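Local coordinates for L-serine ammonia-lyase (Rhizomucor miehei CAU432, PDB 5C3U), which binds pyridoxal-5'-phosphate and belongs to the pyridoxal-phosphate-dependent enzymes, at residues S147-V160 with G181-A195. Residues are numbered along the deposited sequence; the frame is centred on the assembly and turned at random.
With PLP (pyridoxal-5'-phosphate), chain B.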
# COMPACT_ATOMS: atom_id res chain seq x y z
N SER A 147 2.01 -6.03 6.99
CA SER A 147 3.15 -5.12 6.81
C SER A 147 4.46 -5.57 7.47
O SER A 147 5.51 -5.47 6.85
CB SER A 147 2.80 -3.71 7.36
OG SER A 147 1.51 -3.29 6.94
N ASP A 148 4.39 -6.07 8.70
CA ASP A 148 5.59 -6.18 9.54
C ASP A 148 6.20 -7.58 9.49
O ASP A 148 6.09 -8.35 10.45
CB ASP A 148 5.25 -5.78 10.98
CG ASP A 148 6.48 -5.47 11.81
OD1 ASP A 148 7.59 -5.35 11.25
OD2 ASP A 148 6.34 -5.33 13.05
N HIS A 149 6.84 -7.90 8.37
CA HIS A 149 7.56 -9.17 8.23
C HIS A 149 8.60 -9.06 7.16
O HIS A 149 8.37 -8.46 6.10
CB HIS A 149 6.60 -10.32 7.93
CG HIS A 149 7.22 -11.69 8.11
ND1 HIS A 149 8.01 -12.26 7.18
CD2 HIS A 149 7.12 -12.61 9.16
CE1 HIS A 149 8.42 -13.47 7.62
NE2 HIS A 149 7.88 -13.67 8.83
N ALA A 150 9.75 -9.68 7.40
CA ALA A 150 10.86 -9.60 6.47
C ALA A 150 10.49 -10.06 5.08
O ALA A 150 11.00 -9.53 4.10
CB ALA A 150 12.07 -10.36 6.99
N LEU A 151 9.64 -11.08 4.97
CA LEU A 151 9.26 -11.58 3.64
C LEU A 151 8.44 -10.58 2.85
O LEU A 151 8.54 -10.52 1.62
CB LEU A 151 8.48 -12.91 3.75
CG LEU A 151 9.39 -14.10 4.05
CD1 LEU A 151 8.57 -15.31 4.49
CD2 LEU A 151 10.28 -14.43 2.85
N ILE A 152 7.57 -9.86 3.55
CA ILE A 152 6.75 -8.81 2.94
C ILE A 152 7.66 -7.70 2.41
O ILE A 152 7.51 -7.25 1.27
CB ILE A 152 5.70 -8.28 3.95
CG1 ILE A 152 4.74 -9.41 4.36
CG2 ILE A 152 4.92 -7.11 3.35
CD1 ILE A 152 3.70 -9.01 5.37
N TRP A 153 8.63 -7.25 3.20
CA TRP A 153 9.54 -6.23 2.68
C TRP A 153 10.30 -6.68 1.46
O TRP A 153 10.46 -5.92 0.51
CB TRP A 153 10.53 -5.76 3.74
CG TRP A 153 9.89 -5.58 5.09
CD1 TRP A 153 8.59 -5.16 5.37
CD2 TRP A 153 10.51 -5.82 6.40
NE1 TRP A 153 8.37 -5.12 6.73
CE2 TRP A 153 9.48 -5.52 7.41
CE3 TRP A 153 11.78 -6.24 6.83
CZ2 TRP A 153 9.73 -5.64 8.77
CZ3 TRP A 153 12.00 -6.37 8.20
CH2 TRP A 153 11.00 -6.07 9.15
N GLN A 154 10.79 -7.91 1.49
CA GLN A 154 11.51 -8.49 0.37
C GLN A 154 10.64 -8.52 -0.89
O GLN A 154 11.10 -8.13 -1.99
CB GLN A 154 11.94 -9.91 0.75
CG GLN A 154 12.91 -10.56 -0.22
CD GLN A 154 12.87 -12.07 -0.10
OE1 GLN A 154 13.70 -12.66 0.59
NE2 GLN A 154 11.88 -12.70 -0.73
N GLY A 155 9.40 -8.95 -0.72
CA GLY A 155 8.41 -8.99 -1.80
C GLY A 155 8.18 -7.61 -2.39
O GLY A 155 8.26 -7.42 -3.61
N HIS A 156 7.93 -6.64 -1.52
CA HIS A 156 7.70 -5.27 -1.97
C HIS A 156 8.90 -4.68 -2.66
O HIS A 156 8.74 -3.85 -3.54
CB HIS A 156 7.27 -4.37 -0.83
CG HIS A 156 5.83 -4.56 -0.37
ND1 HIS A 156 4.80 -4.84 -1.22
CD2 HIS A 156 5.27 -4.45 0.89
CE1 HIS A 156 3.65 -4.92 -0.52
NE2 HIS A 156 3.93 -4.65 0.77
N SER A 157 10.11 -5.10 -2.27
CA SER A 157 11.33 -4.50 -2.83
C SER A 157 11.45 -4.75 -4.34
O SER A 157 12.16 -4.01 -5.03
CB SER A 157 12.57 -4.98 -2.07
OG SER A 157 12.90 -6.29 -2.46
N THR A 158 10.72 -5.75 -4.84
CA THR A 158 10.70 -6.03 -6.27
C THR A 158 10.22 -4.81 -7.08
O THR A 158 10.58 -4.66 -8.26
CB THR A 158 9.86 -7.29 -6.63
OG1 THR A 158 8.49 -7.09 -6.26
CG2 THR A 158 10.40 -8.54 -5.94
N ILE A 159 9.42 -3.94 -6.48
CA ILE A 159 8.96 -2.74 -7.19
C ILE A 159 10.14 -1.86 -7.68
O ILE A 159 10.06 -1.24 -8.76
CB ILE A 159 7.93 -1.95 -6.34
CG1 ILE A 159 6.97 -1.16 -7.25
CG2 ILE A 159 8.62 -1.11 -5.26
CD1 ILE A 159 5.77 -0.58 -6.54
N VAL A 160 11.24 -1.84 -6.93
CA VAL A 160 12.35 -0.93 -7.26
C VAL A 160 13.21 -1.48 -8.39
O VAL A 160 13.64 -0.74 -9.27
CB VAL A 160 13.17 -0.55 -6.01
CG1 VAL A 160 14.38 0.28 -6.41
CG2 VAL A 160 12.28 0.21 -5.04
N GLY A 181 1.40 0.52 7.77
CA GLY A 181 2.29 -0.05 8.79
C GLY A 181 3.77 -0.01 8.44
O GLY A 181 4.62 -0.38 9.26
N GLY A 182 4.08 0.43 7.21
CA GLY A 182 5.45 0.59 6.75
C GLY A 182 6.09 -0.54 5.97
O GLY A 182 7.27 -0.47 5.65
N GLY A 183 5.31 -1.58 5.62
CA GLY A 183 5.83 -2.70 4.83
C GLY A 183 6.33 -2.29 3.46
O GLY A 183 7.42 -2.67 3.04
N LEU A 184 5.51 -1.52 2.74
CA LEU A 184 5.87 -1.07 1.39
C LEU A 184 7.05 -0.12 1.47
O LEU A 184 8.04 -0.29 0.75
CB LEU A 184 4.67 -0.39 0.72
CG LEU A 184 4.90 0.19 -0.67
CD1 LEU A 184 5.38 -0.87 -1.67
CD2 LEU A 184 3.60 0.85 -1.13
N LEU A 185 6.95 0.83 2.38
CA LEU A 185 8.05 1.73 2.68
C LEU A 185 9.38 0.99 2.86
O LEU A 185 10.37 1.33 2.22
CB LEU A 185 7.74 2.58 3.91
CG LEU A 185 8.90 3.50 4.27
CD1 LEU A 185 9.17 4.49 3.13
CD2 LEU A 185 8.67 4.22 5.59
N ASN A 186 9.39 -0.01 3.75
CA ASN A 186 10.60 -0.81 4.00
C ASN A 186 11.13 -1.48 2.73
O ASN A 186 12.34 -1.46 2.48
CB ASN A 186 10.35 -1.88 5.09
CG ASN A 186 9.98 -1.28 6.45
OD1 ASN A 186 10.13 -0.07 6.68
ND2 ASN A 186 9.49 -2.13 7.35
N GLY A 187 10.24 -2.09 1.94
CA GLY A 187 10.67 -2.69 0.68
C GLY A 187 11.25 -1.65 -0.28
O GLY A 187 12.25 -1.91 -0.96
N VAL A 188 10.63 -0.48 -0.35
CA VAL A 188 11.14 0.58 -1.23
C VAL A 188 12.56 1.00 -0.82
O VAL A 188 13.50 0.98 -1.65
CB VAL A 188 10.16 1.77 -1.30
CG1 VAL A 188 10.76 2.93 -2.07
CG2 VAL A 188 8.87 1.32 -1.99
N ILE A 189 12.74 1.30 0.45
CA ILE A 189 14.06 1.72 0.92
C ILE A 189 15.10 0.60 0.71
O ILE A 189 16.21 0.85 0.21
CB ILE A 189 14.02 2.14 2.39
CG1 ILE A 189 13.18 3.42 2.55
CG2 ILE A 189 15.43 2.37 2.92
CD1 ILE A 189 12.78 3.66 3.99
N MET A 190 14.73 -0.63 1.07
CA MET A 190 15.64 -1.76 0.87
C MET A 190 15.98 -2.01 -0.60
O MET A 190 17.14 -2.25 -0.93
CB MET A 190 15.09 -3.03 1.53
CG MET A 190 15.16 -2.97 3.05
SD MET A 190 14.20 -4.25 3.89
CE MET A 190 15.40 -4.67 5.16
N GLY A 191 14.97 -1.94 -1.47
CA GLY A 191 15.18 -1.98 -2.91
C GLY A 191 16.11 -0.89 -3.43
O GLY A 191 16.96 -1.16 -4.30
N LEU A 192 15.96 0.32 -2.90
CA LEU A 192 16.80 1.45 -3.32
C LEU A 192 18.26 1.25 -2.92
O LEU A 192 19.18 1.55 -3.70
CB LEU A 192 16.26 2.78 -2.75
CG LEU A 192 14.95 3.31 -3.34
CD1 LEU A 192 14.49 4.52 -2.55
CD2 LEU A 192 15.09 3.67 -4.80
N GLN A 193 18.49 0.71 -1.73
CA GLN A 193 19.85 0.36 -1.32
C GLN A 193 20.47 -0.74 -2.19
O GLN A 193 21.62 -0.63 -2.62
CB GLN A 193 19.90 0.03 0.18
CG GLN A 193 19.50 1.22 1.04
CD GLN A 193 19.42 0.91 2.53
OE1 GLN A 193 19.46 -0.25 2.94
NE2 GLN A 193 19.30 1.96 3.34
N GLU A 194 19.69 -1.77 -2.51
CA GLU A 194 20.13 -2.83 -3.42
C GLU A 194 20.43 -2.35 -4.85
O GLU A 194 21.33 -2.88 -5.50
CB GLU A 194 19.13 -4.00 -3.45
N ALA A 195 19.67 -1.36 -5.32
CA ALA A 195 19.83 -0.78 -6.66
C ALA A 195 20.96 0.26 -6.76
O ALA A 195 21.21 0.81 -7.83
CB ALA A 195 18.52 -0.14 -7.11
N1 PLP B . -1.91 1.52 -0.25
C2 PLP B . -2.67 0.42 -0.39
C2A PLP B . -3.86 0.38 -1.32
C3 PLP B . -2.33 -0.78 0.38
O3 PLP B . -3.08 -1.92 0.26
C4 PLP B . -1.15 -0.69 1.27
C4A PLP B . -0.75 -1.87 2.05
C5 PLP B . -0.39 0.58 1.35
C6 PLP B . -0.83 1.64 0.55
C5A PLP B . 0.84 0.74 2.25
O4P PLP B . 0.77 -0.22 3.29
P PLP B . 1.91 -0.59 4.38
O1P PLP B . 2.82 -1.61 3.79
O2P PLP B . 2.61 0.70 4.83
O3P PLP B . 1.01 -1.12 5.45
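Ser147 and Gly181 meet at the phosphate of pyridoxal-5'-phosphate: Ser147 OG donates to O3P of the ligand over 2.7 Å, and Gly181 N reaches the same oxygen. Gly182 N holds O2P and Leu184 N holds O1P, so the loop Gly181-Gly182 and the first turn of helix 183-194 turn their N-H groups to the phosphate. The carbonyl O of Ser147 takes Trp153 NE1-H at 2.9 Å, in the carbonyl plane but with a bent N-H...O angle of 131°, tying the indole to the residue whose hydroxyl holds the phosphate.

The Trp153 side chain is a knob among Gly183, Asn186, Gly187 and Met190. Asn186 CB lies over the five-membered ring of Trp153, 3.9 Å from the centroid, in a CH-pi contact. The amide stands nearly upright on that face, 83° from the ring plane, with its ND2 hydrogen-bonded to Ser241 OG and its OD1 to Ser244 OG. Met190 SD adds an oblique Met-aromatic contact. The backbones come close at Gly187, where Trp153 O is 3.2 Å from Gly187 CA.

His156 presents one ring face to Leu184 CD1, 4.2 Å from the ring centroid, the two side chains crossing at about a right angle. Ser157 CA makes a CA-H...O contact with Gly187 O. Farther along, Ile159 CG2 meets Val188 CG2. Val160 CG1, anti to the backbone N, packs on Leu192 CD2 at 3.8 Å, while CG2 turns to Val188.

The segment axes approach to 7.1 Å and cross at -59°, a glycine-mediated helix crossing. Near the N-terminal end of helix 183-194, backbone N-H groups of a glycine-rich loop and first turn, with Ser147 OG, hold the phosphate, an arrangement consistent with fold-type II pyridoxal-phosphate enzymes.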